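Flavoprotein 390 (Photobacterium phosphoreum, PDB 1FVP) binds two flavin mononucleotides per subunit, each carrying a myristate that is probably left by the bioluminescence reaction, and is a homodimer related to bacterial luciferase. Local coordinates at residues L130-N135 with S171-S176; Y73-S78 with V93-D98. All blocks are in the same frame, centred on the assembly; numbering follows the deposited sequence.

Interaction 1. Residues L130-N135 with S171-S176; sequences LHVNVN and SNVTGS. With FMA (6-(3-tetradecanoic acid) flavine mononucleotide), chain D.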
# COMPACT_ATOMS: atom_id res chain seq x y z
N LEU A 130 11.85 10.74 -0.29
CA LEU A 130 13.15 11.07 0.22
C LEU A 130 13.58 10.22 1.44
O LEU A 130 12.83 9.85 2.34
CB LEU A 130 13.13 12.53 0.68
CG LEU A 130 12.55 13.62 -0.16
CD1 LEU A 130 12.04 14.75 0.72
CD2 LEU A 130 13.63 14.12 -1.11
N HIS A 131 14.87 9.98 1.46
CA HIS A 131 15.67 9.26 2.43
C HIS A 131 16.31 10.19 3.44
O HIS A 131 17.54 10.35 3.33
CB HIS A 131 16.84 8.48 1.74
CG HIS A 131 16.66 7.02 1.95
ND1 HIS A 131 16.52 6.06 0.99
CD2 HIS A 131 16.54 6.37 3.15
CE1 HIS A 131 16.35 4.88 1.59
NE2 HIS A 131 16.34 5.04 2.89
N VAL A 132 15.61 10.78 4.37
CA VAL A 132 16.21 11.68 5.37
C VAL A 132 17.25 11.00 6.26
O VAL A 132 17.24 9.78 6.52
CB VAL A 132 15.07 12.26 6.23
CG1 VAL A 132 15.52 12.84 7.55
CG2 VAL A 132 14.32 13.33 5.44
N ASN A 133 18.15 11.84 6.75
CA ASN A 133 19.23 11.44 7.68
C ASN A 133 19.77 12.75 8.26
O ASN A 133 20.55 13.36 7.54
CB ASN A 133 20.31 10.60 7.03
CG ASN A 133 21.43 10.26 7.99
OD1 ASN A 133 21.80 11.12 8.77
ND2 ASN A 133 21.97 9.05 7.96
N VAL A 134 19.35 13.08 9.45
CA VAL A 134 19.76 14.34 10.10
C VAL A 134 20.81 14.19 11.18
O VAL A 134 20.57 13.54 12.21
CB VAL A 134 18.46 15.00 10.63
CG1 VAL A 134 18.64 15.88 11.86
CG2 VAL A 134 17.75 15.78 9.54
N ASN A 135 21.94 14.85 11.00
CA ASN A 135 23.02 14.79 12.03
C ASN A 135 23.72 16.14 11.99
O ASN A 135 24.22 16.53 10.92
CB ASN A 135 23.77 13.53 11.75
CG ASN A 135 25.21 13.48 12.18
OD1 ASN A 135 25.58 13.78 13.32
ND2 ASN A 135 26.02 13.07 11.20
N SER A 171 20.71 14.45 -3.79
CA SER A 171 19.30 14.66 -4.14
C SER A 171 18.45 14.46 -2.88
O SER A 171 17.48 15.20 -2.64
CB SER A 171 18.80 13.75 -5.24
OG SER A 171 19.43 13.90 -6.48
N ASN A 172 18.86 13.45 -2.12
CA ASN A 172 18.19 13.09 -0.86
C ASN A 172 18.42 14.17 0.20
O ASN A 172 19.19 15.11 -0.04
CB ASN A 172 18.50 11.65 -0.49
CG ASN A 172 17.65 10.68 -1.30
OD1 ASN A 172 16.57 10.30 -0.82
ND2 ASN A 172 18.05 10.26 -2.49
N VAL A 173 17.77 14.01 1.34
CA VAL A 173 17.76 14.92 2.49
C VAL A 173 18.65 14.57 3.67
O VAL A 173 18.39 13.59 4.40
CB VAL A 173 16.26 15.00 2.90
CG1 VAL A 173 16.02 15.96 4.03
CG2 VAL A 173 15.40 15.35 1.71
N THR A 174 19.69 15.35 3.92
CA THR A 174 20.66 15.15 4.99
C THR A 174 21.34 16.42 5.51
O THR A 174 21.37 17.51 4.92
CB THR A 174 21.79 14.14 4.51
OG1 THR A 174 22.78 15.00 3.87
CG2 THR A 174 21.37 13.05 3.54
N GLY A 175 21.96 16.29 6.67
CA GLY A 175 22.68 17.35 7.38
C GLY A 175 21.95 17.72 8.67
O GLY A 175 21.11 16.93 9.14
N SER A 176 22.26 18.87 9.22
CA SER A 176 21.63 19.37 10.45
C SER A 176 20.13 19.52 10.25
O SER A 176 19.64 19.26 9.14
CB SER A 176 22.16 20.76 10.77
OG SER A 176 21.50 21.78 10.02
N1 FMA D . 4.57 26.58 1.61
C2 FMA D . 3.36 26.02 1.66
O2 FMA D . 2.45 26.18 0.94
N3 FMA D . 3.06 25.06 2.71
C4 FMA D . 3.98 24.73 3.63
O4 FMA D . 3.69 23.93 4.50
C4A FMA D . 5.27 25.35 3.57
N5 FMA D . 6.24 25.11 4.42
C5A FMA D . 7.46 25.66 4.42
C6 FMA D . 8.43 25.34 5.37
C7 FMA D . 9.66 25.95 5.28
C7M FMA D . 10.83 25.67 6.28
C8 FMA D . 9.95 26.92 4.24
C8M FMA D . 11.26 27.61 4.11
C9 FMA D . 8.96 27.21 3.32
C9A FMA D . 7.73 26.63 3.35
N10 FMA D . 6.70 26.87 2.45
C10 FMA D . 5.49 26.33 2.47
C1B FMA D . 6.93 27.87 1.31
C2B FMA D . 6.07 27.60 0.01
O2B FMA D . 7.06 27.62 -0.99
C3B FMA D . 5.03 28.68 -0.14
O3' FMA D . 4.76 29.31 1.08
C4B FMA D . 3.69 28.24 -0.76
O4' FMA D . 3.91 27.65 -2.09
C5B FMA D . 2.74 29.46 -0.93
O5' FMA D . 2.41 29.53 -2.44
P FMA D . 2.50 30.78 -3.41
O1P FMA D . 1.35 31.67 -2.81
O2P FMA D . 3.81 31.37 -3.24
O3P FMA D . 2.38 30.32 -4.70
C1' FMA D . 7.31 24.52 8.76
O1' FMA D . 8.53 24.82 9.06
O2' FMA D . 6.44 24.61 9.64
C2' FMA D . 6.98 24.80 7.33
C3' FMA D . 8.09 24.33 6.39
C4' FMA D . 7.73 22.97 5.88
C5' FMA D . 8.27 21.74 6.57
C6' FMA D . 8.79 20.69 5.61
C7' FMA D . 8.72 19.28 6.18
C8' FMA D . 10.00 18.57 6.34
C9' FMA D . 10.51 17.68 5.23
C11 FMA D . 11.96 17.32 5.37
C12 FMA D . 12.59 17.03 6.68
C13 FMA D . 14.00 16.56 6.74
C14 FMA D . 14.56 16.24 8.09
C15 FMA D . 14.22 17.22 9.17
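The amide N of His131 donates to Asn172 OD1 at 2.9 Å, with an angle of 155° at the hydrogen, and it lies in the plane of the side-chain carbonyl. Asn172 is the first residue beyond helix 166-171. With CG anti to its carbonyl carbon (chi1 -79°), the carboxamide stands beside the backbone N, from where OD1 meets His131 N. Because its ND2 also donates to Ile168 O and Trp96 O, both halves of the carboxamide are in use and its rotation is fixed, a task suited to asparagine.

Beyond this bond the backbones run parallel, pairing Asn133 with Thr174 and Val134 with Gly175. Asn135 N donates to Gly175 O at 2.9 Å from well above the carbonyl plane, whereas Asn133 N to Val173 O and Gly175 N to Asn133 O are weak. CA-H...O contacts supplement these bonds, among them Val132 CA to Val173 O at 3.1 Å. Gly175 adopts a positive phi (112°), with backbone angles at which a CB would press against the carbonyl O of Thr174, so glycine is called for.

Val173 points toward the other segment, and its methyls divide the packing. CG2 meets Leu130 CD2 at 3.5 Å, while CG1 meets Val132 CG2 at 3.4 Å. The same CG1 also touches C13 of the flavin-bound myristate, and Val134 CG2 reaches its C14 at 3.5 Å. Branched aliphatic side chains suit this wall of the ligand pocket, which receives the far end of a fatty chain.

On the sheet face bearing Asn133 and Thr174, side chains pack against helix 138-155. Leu130, Val173 and Val134 touch helix 178-190, with helix 207-227 also touching Val134. Backbone hydrogen bonds between Leu130 and both Leu198 and Cys200 join strand 126-134 to the 195-199 side of the sheet.

Interaction 2. Residues Y73-S78 with V93-D98; sequences YVLATS and VFKWDD. With FMA (6-(3-tetradecanoic acid) flavine mononucleotide), chain C.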
# COMPACT_ATOMS: atom_id res chain seq x y z
N TYR A 73 -2.13 6.06 -6.54
CA TYR A 73 -1.07 6.75 -7.26
C TYR A 73 -0.32 5.81 -8.19
O TYR A 73 -0.54 4.60 -8.11
CB TYR A 73 -0.05 7.29 -6.21
CG TYR A 73 -0.58 8.29 -5.22
CD1 TYR A 73 -1.47 7.92 -4.22
CD2 TYR A 73 -0.19 9.61 -5.22
CE1 TYR A 73 -1.93 8.83 -3.29
CE2 TYR A 73 -0.65 10.55 -4.31
CZ TYR A 73 -1.53 10.14 -3.35
OH TYR A 73 -2.02 11.05 -2.44
N VAL A 74 0.55 6.37 -9.01
CA VAL A 74 1.38 5.59 -9.93
C VAL A 74 2.78 6.24 -9.98
O VAL A 74 2.95 7.44 -10.19
CB VAL A 74 0.79 5.30 -11.31
CG1 VAL A 74 -0.67 5.66 -11.48
CG2 VAL A 74 1.62 5.83 -12.47
N LEU A 75 3.75 5.38 -9.79
CA LEU A 75 5.19 5.63 -9.77
C LEU A 75 5.58 6.21 -11.13
O LEU A 75 5.17 5.63 -12.15
CB LEU A 75 5.87 4.31 -9.40
CG LEU A 75 7.21 4.30 -8.68
CD1 LEU A 75 6.99 4.30 -7.18
CD2 LEU A 75 8.00 3.06 -9.08
N ALA A 76 6.31 7.31 -11.08
CA ALA A 76 6.76 7.96 -12.32
C ALA A 76 8.15 7.41 -12.63
O ALA A 76 9.21 8.03 -12.51
CB ALA A 76 6.66 9.45 -12.26
N THR A 77 8.07 6.17 -13.05
CA THR A 77 9.08 5.23 -13.44
C THR A 77 9.72 5.44 -14.79
O THR A 77 10.87 4.99 -15.01
CB THR A 77 8.41 3.78 -13.45
OG1 THR A 77 7.19 4.01 -12.69
CG2 THR A 77 9.29 2.69 -12.85
N SER A 78 8.98 6.10 -15.66
CA SER A 78 9.48 6.38 -17.02
C SER A 78 8.67 7.51 -17.65
O SER A 78 7.94 8.22 -16.96
CB SER A 78 9.44 5.14 -17.88
OG SER A 78 8.13 4.57 -17.83
N VAL A 93 4.20 9.23 -7.92
CA VAL A 93 5.01 9.04 -6.68
C VAL A 93 6.45 9.00 -7.21
O VAL A 93 6.88 8.05 -7.85
CB VAL A 93 4.47 7.91 -5.82
CG1 VAL A 93 4.74 6.52 -6.39
CG2 VAL A 93 4.93 8.03 -4.37
N PHE A 94 7.13 10.11 -6.98
CA PHE A 94 8.51 10.35 -7.43
C PHE A 94 9.50 9.40 -6.80
O PHE A 94 9.41 9.21 -5.59
CB PHE A 94 8.85 11.84 -7.33
CG PHE A 94 8.16 12.58 -8.46
CD1 PHE A 94 8.64 12.42 -9.77
CD2 PHE A 94 7.03 13.36 -8.24
CE1 PHE A 94 8.04 13.06 -10.84
CE2 PHE A 94 6.40 14.00 -9.31
CZ PHE A 94 6.91 13.84 -10.60
N LYS A 95 10.37 8.82 -7.62
CA LYS A 95 11.36 7.89 -7.06
C LYS A 95 12.39 8.63 -6.20
O LYS A 95 12.66 9.83 -6.25
CB LYS A 95 12.04 6.95 -8.03
CG LYS A 95 11.09 5.82 -8.47
CD LYS A 95 11.88 4.58 -8.78
CE LYS A 95 12.91 4.75 -9.86
NZ LYS A 95 13.01 3.49 -10.67
N TRP A 96 12.96 7.83 -5.35
CA TRP A 96 13.98 8.15 -4.34
C TRP A 96 15.34 8.19 -5.00
O TRP A 96 16.02 9.19 -4.72
CB TRP A 96 13.77 7.17 -3.25
CG TRP A 96 14.44 6.13 -2.50
CD1 TRP A 96 13.97 5.73 -1.27
CD2 TRP A 96 15.56 5.28 -2.75
NE1 TRP A 96 14.72 4.72 -0.76
CE2 TRP A 96 15.73 4.43 -1.64
CE3 TRP A 96 16.45 5.16 -3.79
CZ2 TRP A 96 16.74 3.49 -1.53
CZ3 TRP A 96 17.46 4.21 -3.70
CH2 TRP A 96 17.62 3.39 -2.59
N ASP A 97 15.67 7.21 -5.82
CA ASP A 97 16.95 7.12 -6.53
C ASP A 97 16.94 7.84 -7.89
O ASP A 97 17.59 7.37 -8.86
CB ASP A 97 17.47 5.71 -6.71
CG ASP A 97 16.45 4.66 -7.02
OD1 ASP A 97 15.24 4.87 -6.91
OD2 ASP A 97 16.90 3.56 -7.38
N ASP A 98 16.27 8.95 -7.95
CA ASP A 98 16.19 9.73 -9.18
C ASP A 98 16.94 11.03 -8.96
O ASP A 98 16.48 11.83 -8.13
CB ASP A 98 14.73 9.91 -9.59
CG ASP A 98 14.41 8.89 -10.68
OD1 ASP A 98 15.37 8.37 -11.28
OD2 ASP A 98 13.22 8.61 -10.91
N1 FMA C . 2.10 -1.49 -20.11
C2 FMA C . 1.84 -2.46 -21.00
O2 FMA C . 2.56 -3.17 -21.60
N3 FMA C . 0.45 -2.75 -21.34
C4 FMA C . -0.54 -2.05 -20.77
O4 FMA C . -1.68 -2.27 -21.05
C4A FMA C . -0.23 -1.03 -19.83
N5 FMA C . -1.17 -0.33 -19.26
C5A FMA C . -0.99 0.63 -18.35
C6 FMA C . -2.04 1.35 -17.80
C7 FMA C . -1.77 2.30 -16.85
C7M FMA C . -2.89 3.15 -16.17
C8 FMA C . -0.42 2.59 -16.45
C8M FMA C . -0.09 3.63 -15.43
C9 FMA C . 0.61 1.87 -17.02
C9A FMA C . 0.39 0.92 -17.97
N10 FMA C . 1.39 0.15 -18.59
C10 FMA C . 1.20 -0.80 -19.50
C1B FMA C . 2.79 0.52 -18.30
C2B FMA C . 4.01 -0.17 -17.69
O2B FMA C . 4.55 0.84 -16.84
C3B FMA C . 4.99 -0.44 -18.83
O3' FMA C . 4.52 -1.48 -19.61
C4B FMA C . 6.39 -0.76 -18.32
O4' FMA C . 6.82 0.39 -17.51
C5B FMA C . 7.35 -1.01 -19.50
O5' FMA C . 7.73 0.39 -20.01
P FMA C . 9.01 1.23 -19.60
O1P FMA C . 8.34 2.27 -18.64
O2P FMA C . 9.86 0.30 -18.88
O3P FMA C . 9.64 1.68 -20.75
C1' FMA C . -3.97 2.00 -20.60
O1' FMA C . -3.43 2.38 -21.72
O2' FMA C . -5.20 2.06 -20.54
C2' FMA C . -3.21 0.99 -19.81
C3' FMA C . -3.42 1.03 -18.27
C4' FMA C . -3.98 -0.25 -17.78
C5' FMA C . -4.59 -0.25 -16.39
C6' FMA C . -4.74 -1.69 -15.94
C7' FMA C . -5.61 -1.80 -14.70
C8' FMA C . -5.62 -3.15 -14.11
C9' FMA C . -6.53 -3.39 -12.91
C11 FMA C . -6.09 -2.51 -11.75
C12 FMA C . -6.78 -1.19 -11.63
C13 FMA C . -6.08 -0.10 -10.89
C14 FMA C . -6.24 -0.19 -9.39
C15 FMA C . -6.45 1.16 -8.74
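Leu75 and Val93, paired on parallel strands, meet through methyls, Leu75 CD1 lying 3.3 Å from Val93 CG1. That valine methyl, set between its backbone N and carbonyl carbon (chi1 73°), also lies against Leu75 CA, and the two side chains cross obliquely. Leu75 CG is anti to N (chi1 -152°), and the methyls beyond it go to different partners. While CD1 serves Val93, CD2 turns to the aliphatic part of Lys95, 4.2 Å from its CD, these side chains crossing at about a right angle. Lys95 bends at its third and fourth torsions, a long flexible chain whose methylenes can pack while NZ comes to 4.4 Å from Thr77 CG2.

Val93 N donates to Val74 O at 3.1 Å, and a weak bond runs from Ala76 N to Val93 O. These join the two strands of a beta-alpha-beta unit, 71-75 and 92-94, linked through helix 80-87.

Ala76 is the centre of an inverse gamma turn, its small CB 4.1 Å from Phe94 CE1. Thr77 OG1 donates back to Leu75 O at 2.6 Å. Ser78 precedes the turn into helix 80-87; its small hydroxyl accepts from Thr81 N and sits close to flavin phosphate oxygen O1P, modelled too near for the hydrogen bond there to be judged firmly.

In the fold
From the N terminus, interaction 2 closes first: 73-78 meets 93-98 across a short loop that carries helix 80-87. The chain then passes through helix 100-116 before reaching strand 126-134, where interaction 1 opens. That contact closes the longer loop holding helices 138-155 and 166-171. The two loops follow in series and neither encloses the other. Their centres lie 19 Å apart on opposite sides of the chain's centre, yet strands 92-94 and 126-134 are neighbours in one sheet, and the rings of Trp96 (93-98) and His131 (130-135) meet, joining the two contacts. Each borders a different flavin site, interaction 2 near a phosphate, through Ser78, and interaction 1 at a myristate tail.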